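Local coordinates for protein exopolygalacturonase (PDB 2UVF) that probably hydrolyses pectic polygalacturonate from the chain end as a family 28 glycoside hydrolase, and is held here with digalacturonic acid, at residues Gly382-Phe394 against Glu417-Asn429. Numbering follows the deposited sequence.
Sequences GIEFGNSQNVMVF and EQEPMKGAWLFNN. With ADA (alpha-D-galactopyranuronic acid), chain C.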
loop_
_atom_site.group_PDB
_atom_site.type_symbol
_atom_site.label_atom_id
_atom_site.label_comp_id
_atom_site.label_asym_id
_atom_site.label_seq_id
_atom_site.Cartn_x
_atom_site.Cartn_y
_atom_site.Cartn_z
ATOM N N GLY A 382 -4.829 2.108 -3.000
ATOM C CA GLY A 382 -3.860 3.060 -2.453
ATOM C C GLY A 382 -2.500 2.917 -3.113
ATOM O O GLY A 382 -2.051 3.822 -3.802
ATOM N N ILE A 383 -1.841 1.781 -2.888
ATOM C CA ILE A 383 -0.565 1.499 -3.529
ATOM C C ILE A 383 -0.597 0.095 -4.107
ATOM O O ILE A 383 -0.890 -0.871 -3.392
ATOM C CB ILE A 383 0.657 1.652 -2.561
ATOM C CG1 ILE A 383 0.681 3.042 -1.880
ATOM C CG2 ILE A 383 1.976 1.396 -3.333
ATOM C CD1 ILE A 383 1.680 3.208 -0.734
ATOM N N GLU A 384 -0.322 -0.013 -5.408
ATOM C CA GLU A 384 -0.065 -1.313 -6.032
ATOM C C GLU A 384 1.424 -1.592 -6.088
ATOM O O GLU A 384 2.185 -0.729 -6.507
ATOM C CB GLU A 384 -0.623 -1.375 -7.458
ATOM C CG GLU A 384 -2.104 -1.350 -7.525
ATOM C CD GLU A 384 -2.616 -1.455 -8.924
ATOM O OE1 GLU A 384 -1.807 -1.516 -9.870
ATOM O OE2 GLU A 384 -3.840 -1.492 -9.078
ATOM N N PHE A 385 1.819 -2.791 -5.648
ATOM C CA PHE A 385 3.163 -3.304 -5.856
ATOM C C PHE A 385 3.067 -4.470 -6.861
ATOM O O PHE A 385 2.363 -5.455 -6.628
ATOM C CB PHE A 385 3.822 -3.722 -4.536
ATOM C CG PHE A 385 4.169 -2.570 -3.618
ATOM C CD1 PHE A 385 5.147 -1.641 -3.978
ATOM C CD2 PHE A 385 3.528 -2.428 -2.378
ATOM C CE1 PHE A 385 5.472 -0.565 -3.135
ATOM C CE2 PHE A 385 3.847 -1.363 -1.526
ATOM C CZ PHE A 385 4.826 -0.431 -1.907
ATOM N N GLY A 386 3.742 -4.325 -8.002
ATOM C CA GLY A 386 3.630 -5.294 -9.093
ATOM C C GLY A 386 4.964 -5.803 -9.598
ATOM O O GLY A 386 5.756 -5.039 -10.168
ATOM N N ASN A 387 5.217 -7.092 -9.392
ATOM C CA ASN A 387 6.491 -7.724 -9.800
ATOM C C ASN A 387 7.695 -6.912 -9.335
ATOM O O ASN A 387 8.691 -6.774 -10.056
ATOM C CB ASN A 387 6.544 -7.981 -11.332
ATOM C CG ASN A 387 5.488 -8.966 -11.790
ATOM O OD1 ASN A 387 5.753 -10.160 -11.908
ATOM N ND2 ASN A 387 4.265 -8.477 -12.004
ATOM N N SER A 388 7.582 -6.388 -8.111
ATOM C CA SER A 388 8.585 -5.514 -7.514
ATOM C C SER A 388 9.362 -6.235 -6.419
ATOM O O SER A 388 9.018 -7.347 -6.021
ATOM C CB SER A 388 7.919 -4.246 -6.966
ATOM O OG SER A 388 7.330 -3.518 -8.016
ATOM N N GLN A 389 10.428 -5.616 -5.941
ATOM C CA GLN A 389 11.251 -6.277 -4.930
ATOM C C GLN A 389 11.779 -5.316 -3.899
ATOM O O GLN A 389 12.180 -4.206 -4.228
ATOM C CB GLN A 389 12.384 -7.082 -5.580
ATOM C CG GLN A 389 11.890 -7.957 -6.740
ATOM C CD GLN A 389 12.701 -9.207 -6.949
ATOM O OE1 GLN A 389 13.898 -9.252 -6.652
ATOM N NE2 GLN A 389 12.050 -10.236 -7.470
ATOM N N ASN A 390 11.762 -5.756 -2.639
ATOM C CA ASN A 390 12.241 -4.944 -1.513
ATOM C C ASN A 390 11.481 -3.604 -1.407
ATOM O O ASN A 390 12.005 -2.552 -1.746
ATOM C CB ASN A 390 13.776 -4.777 -1.603
ATOM C CG ASN A 390 14.377 -4.073 -0.400
ATOM O OD1 ASN A 390 15.216 -3.182 -0.559
ATOM N ND2 ASN A 390 13.967 -4.470 0.806
ATOM N N VAL A 391 10.231 -3.674 -0.952
ATOM C CA VAL A 391 9.363 -2.494 -0.796
ATOM C C VAL A 391 8.925 -2.261 0.677
ATOM O O VAL A 391 8.914 -3.160 1.501
ATOM C CB VAL A 391 8.132 -2.496 -1.782
ATOM C CG1 VAL A 391 8.562 -2.884 -3.223
ATOM C CG2 VAL A 391 7.008 -3.419 -1.304
ATOM N N MET A 392 8.587 -1.028 1.001
ATOM C CA MET A 392 8.354 -0.651 2.391
ATOM C C MET A 392 7.306 0.441 2.425
ATOM O O MET A 392 7.384 1.363 1.639
ATOM C CB MET A 392 9.648 -0.107 2.970
ATOM C CG MET A 392 9.723 -0.124 4.446
ATOM S SD MET A 392 11.134 0.881 4.940
ATOM C CE MET A 392 12.517 -0.191 4.540
ATOM N N VAL A 393 6.308 0.286 3.294
ATOM C CA VAL A 393 5.287 1.296 3.517
ATOM C C VAL A 393 5.091 1.517 5.022
ATOM O O VAL A 393 4.686 0.610 5.754
ATOM C CB VAL A 393 3.940 0.878 2.866
ATOM C CG1 VAL A 393 2.806 1.807 3.282
ATOM C CG2 VAL A 393 4.044 0.840 1.349
ATOM N N PHE A 394 5.358 2.739 5.479
ATOM C CA PHE A 394 5.141 3.089 6.872
ATOM C C PHE A 394 4.601 4.504 7.034
ATOM O O PHE A 394 4.774 5.343 6.147
ATOM C CB PHE A 394 6.414 2.863 7.706
ATOM C CG PHE A 394 7.580 3.780 7.371
ATOM C CD1 PHE A 394 7.895 4.840 8.210
ATOM C CD2 PHE A 394 8.426 3.506 6.287
ATOM C CE1 PHE A 394 8.995 5.659 7.959
ATOM C CE2 PHE A 394 9.537 4.323 6.014
ATOM C CZ PHE A 394 9.814 5.403 6.848
ATOM N N GLU A 417 7.956 -14.673 -17.073
ATOM C CA GLU A 417 8.720 -13.693 -17.889
ATOM C C GLU A 417 9.180 -12.492 -17.035
ATOM O O GLU A 417 9.932 -11.619 -17.497
ATOM C CB GLU A 417 7.876 -13.189 -19.079
ATOM C CG GLU A 417 7.670 -14.217 -20.212
ATOM C CD GLU A 417 6.663 -13.764 -21.285
ATOM O OE1 GLU A 417 6.101 -14.648 -21.977
ATOM O OE2 GLU A 417 6.441 -12.538 -21.446
ATOM N N GLN A 418 8.714 -12.476 -15.783
ATOM C CA GLN A 418 8.884 -11.358 -14.850
ATOM C C GLN A 418 9.252 -11.883 -13.453
ATOM O O GLN A 418 8.935 -13.019 -13.093
ATOM C CB GLN A 418 7.589 -10.515 -14.775
ATOM C CG GLN A 418 6.545 -10.810 -15.890
ATOM C CD GLN A 418 5.144 -10.322 -15.545
ATOM O OE1 GLN A 418 4.920 -9.112 -15.404
ATOM N NE2 GLN A 418 4.195 -11.254 -15.424
ATOM N N GLU A 419 9.943 -11.037 -12.695
ATOM C CA GLU A 419 10.308 -11.271 -11.292
ATOM C C GLU A 419 9.133 -11.658 -10.406
ATOM O O GLU A 419 8.016 -11.200 -10.620
ATOM C CB GLU A 419 10.777 -9.957 -10.716
ATOM C CG GLU A 419 12.240 -9.664 -10.711
ATOM C CD GLU A 419 12.455 -8.250 -10.230
ATOM O OE1 GLU A 419 13.618 -7.840 -10.087
ATOM O OE2 GLU A 419 11.434 -7.543 -10.008
ATOM N N PRO A 420 9.385 -12.460 -9.357
ATOM C CA PRO A 420 8.310 -12.554 -8.386
ATOM C C PRO A 420 8.169 -11.216 -7.618
ATOM O O PRO A 420 9.138 -10.438 -7.550
ATOM C CB PRO A 420 8.764 -13.697 -7.481
ATOM C CG PRO A 420 10.228 -13.697 -7.578
ATOM C CD PRO A 420 10.550 -13.281 -8.976
ATOM N N MET A 421 6.953 -10.935 -7.126
ATOM C CA MET A 421 6.723 -9.854 -6.164
ATOM C C MET A 421 7.326 -10.319 -4.820
ATOM O O MET A 421 6.702 -11.099 -4.093
ATOM C CB MET A 421 5.211 -9.557 -6.082
ATOM C CG MET A 421 4.746 -8.450 -5.120
ATOM S SD MET A 421 5.454 -6.820 -5.368
ATOM C CE MET A 421 6.583 -6.731 -3.962
ATOM N N LYS A 422 8.545 -9.859 -4.512
ATOM C CA LYS A 422 9.334 -10.420 -3.401
ATOM C C LYS A 422 9.890 -9.368 -2.433
ATOM O O LYS A 422 10.678 -8.514 -2.824
ATOM C CB LYS A 422 10.479 -11.309 -3.959
ATOM C CG LYS A 422 11.461 -11.849 -2.916
ATOM C CD LYS A 422 12.562 -12.762 -3.502
ATOM C CE LYS A 422 13.610 -13.041 -2.396
ATOM N NZ LYS A 422 14.917 -13.684 -2.837
ATOM N N GLY A 423 9.488 -9.432 -1.169
ATOM C CA GLY A 423 10.022 -8.516 -0.144
ATOM C C GLY A 423 9.216 -7.254 0.138
ATOM O O GLY A 423 9.470 -6.191 -0.448
ATOM N N ALA A 424 8.251 -7.357 1.054
ATOM C CA ALA A 424 7.437 -6.187 1.444
ATOM C C ALA A 424 7.406 -6.004 2.969
ATOM O O ALA A 424 7.242 -6.949 3.708
ATOM C CB ALA A 424 6.042 -6.332 0.912
ATOM N N TRP A 425 7.546 -4.783 3.442
ATOM C CA TRP A 425 7.499 -4.579 4.881
ATOM C C TRP A 425 6.513 -3.452 5.160
ATOM O O TRP A 425 6.692 -2.317 4.739
ATOM C CB TRP A 425 8.920 -4.382 5.417
ATOM C CG TRP A 425 9.115 -4.223 6.889
ATOM C CD1 TRP A 425 8.319 -4.670 7.903
ATOM C CD2 TRP A 425 10.216 -3.554 7.504
ATOM N NE1 TRP A 425 8.851 -4.300 9.128
ATOM C CE2 TRP A 425 10.027 -3.627 8.905
ATOM C CE3 TRP A 425 11.355 -2.900 7.004
ATOM C CZ2 TRP A 425 10.936 -3.074 9.809
ATOM C CZ3 TRP A 425 12.262 -2.348 7.908
ATOM C CH2 TRP A 425 12.047 -2.445 9.297
ATOM N N LEU A 426 5.409 -3.801 5.794
ATOM C CA LEU A 426 4.313 -2.826 5.939
ATOM C C LEU A 426 4.076 -2.572 7.418
ATOM O O LEU A 426 3.531 -3.418 8.095
ATOM C CB LEU A 426 3.028 -3.333 5.243
ATOM C CG LEU A 426 3.029 -3.811 3.765
ATOM C CD1 LEU A 426 3.805 -2.865 2.836
ATOM C CD2 LEU A 426 3.544 -5.231 3.626
ATOM N N PHE A 427 4.510 -1.412 7.914
ATOM C CA PHE A 427 4.468 -1.130 9.348
ATOM C C PHE A 427 4.036 0.302 9.707
ATOM O O PHE A 427 4.207 1.214 8.922
ATOM C CB PHE A 427 5.805 -1.523 10.029
ATOM C CG PHE A 427 7.019 -0.737 9.550
ATOM C CD1 PHE A 427 7.463 0.382 10.257
ATOM C CD2 PHE A 427 7.733 -1.136 8.417
ATOM C CE1 PHE A 427 8.594 1.116 9.845
ATOM C CE2 PHE A 427 8.862 -0.411 7.978
ATOM C CZ PHE A 427 9.291 0.714 8.693
ATOM N N ASN A 428 3.490 0.472 10.908
ATOM C CA ASN A 428 3.090 1.783 11.440
ATOM C C ASN A 428 2.127 2.567 10.536
ATOM O O ASN A 428 2.226 3.794 10.409
ATOM C CB ASN A 428 4.321 2.634 11.817
ATOM C CG ASN A 428 5.216 1.958 12.859
ATOM O OD1 ASN A 428 4.795 1.016 13.555
ATOM N ND2 ASN A 428 6.443 2.441 12.978
ATOM N N ASN A 429 1.207 1.844 9.903
ATOM C CA ASN A 429 0.191 2.466 9.033
ATOM C C ASN A 429 -1.109 2.465 9.736
ATOM O O ASN A 429 -1.363 1.603 10.613
ATOM C CB ASN A 429 0.042 1.710 7.698
ATOM C CG ASN A 429 1.327 1.671 6.930
ATOM O OD1 ASN A 429 1.749 2.683 6.432
ATOM N ND2 ASN A 429 1.983 0.501 6.867
HETATM C C1 ADA C . -5.838 -6.414 -10.258
HETATM C C2 ADA C . -4.502 -6.347 -9.489
HETATM C C3 ADA C . -4.079 -4.867 -9.418
HETATM C C4 ADA C . -3.927 -4.280 -10.856
HETATM C C5 ADA C . -5.260 -4.433 -11.622
HETATM C C6 ADA C . -5.327 -3.942 -13.094
HETATM O O2 ADA C . -4.618 -6.941 -8.182
HETATM O O3 ADA C . -2.887 -4.716 -8.652
HETATM O O4 ADA C . -2.864 -4.918 -11.572
HETATM O O5 ADA C . -5.725 -5.817 -11.590
HETATM O O6B ADA C . -5.827 -4.737 -13.921
HETATM O O6A ADA C . -4.904 -2.795 -13.377
#
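Two successive coils of the right-handed parallel beta-helix meet where strand 391-394 lies alongside strand 421-427, their axes 4.7 Å apart. Val391 N donates a hydrogen bond to Gly423 O (2.7 Å), and the ladder continues through Val391 O to Trp425 N, Trp425 O to Val393 N and Val393 O to Phe427 N. Val393 O is gripped twice, since Asn429 ND2 also reaches it (2.9 Å) from above the carbonyl plane. On the outer face the Phe394 and Phe427 rings lie near parallel (planes at 1°) but slid apart; Phe394 CB makes a CH-pi contact over the Phe427 face, 3.6 Å from the centroid. Met392, its CG anti to the backbone N (chi1 -160°), runs beside Trp425, bringing CE to Trp425 CE3 (3.8 Å) and SD to the Phe427 edge. Inward, Val391 CG2 meets Ala424 CB and covers a face of the Phe385 ring, while Met421 SD packs on Phe385 CB (3.6 Å). At the corner, the Gln389 amide stacks on the Glu419 carboxylate, which His363 also binds, and Gln389 NE2 donates to Pro420 O (2.9 Å). Glu384, on the preceding strand, borders the bound galacturonate. Such in-register pairing of coils typifies the parallel beta-helix of family 28 enzymes.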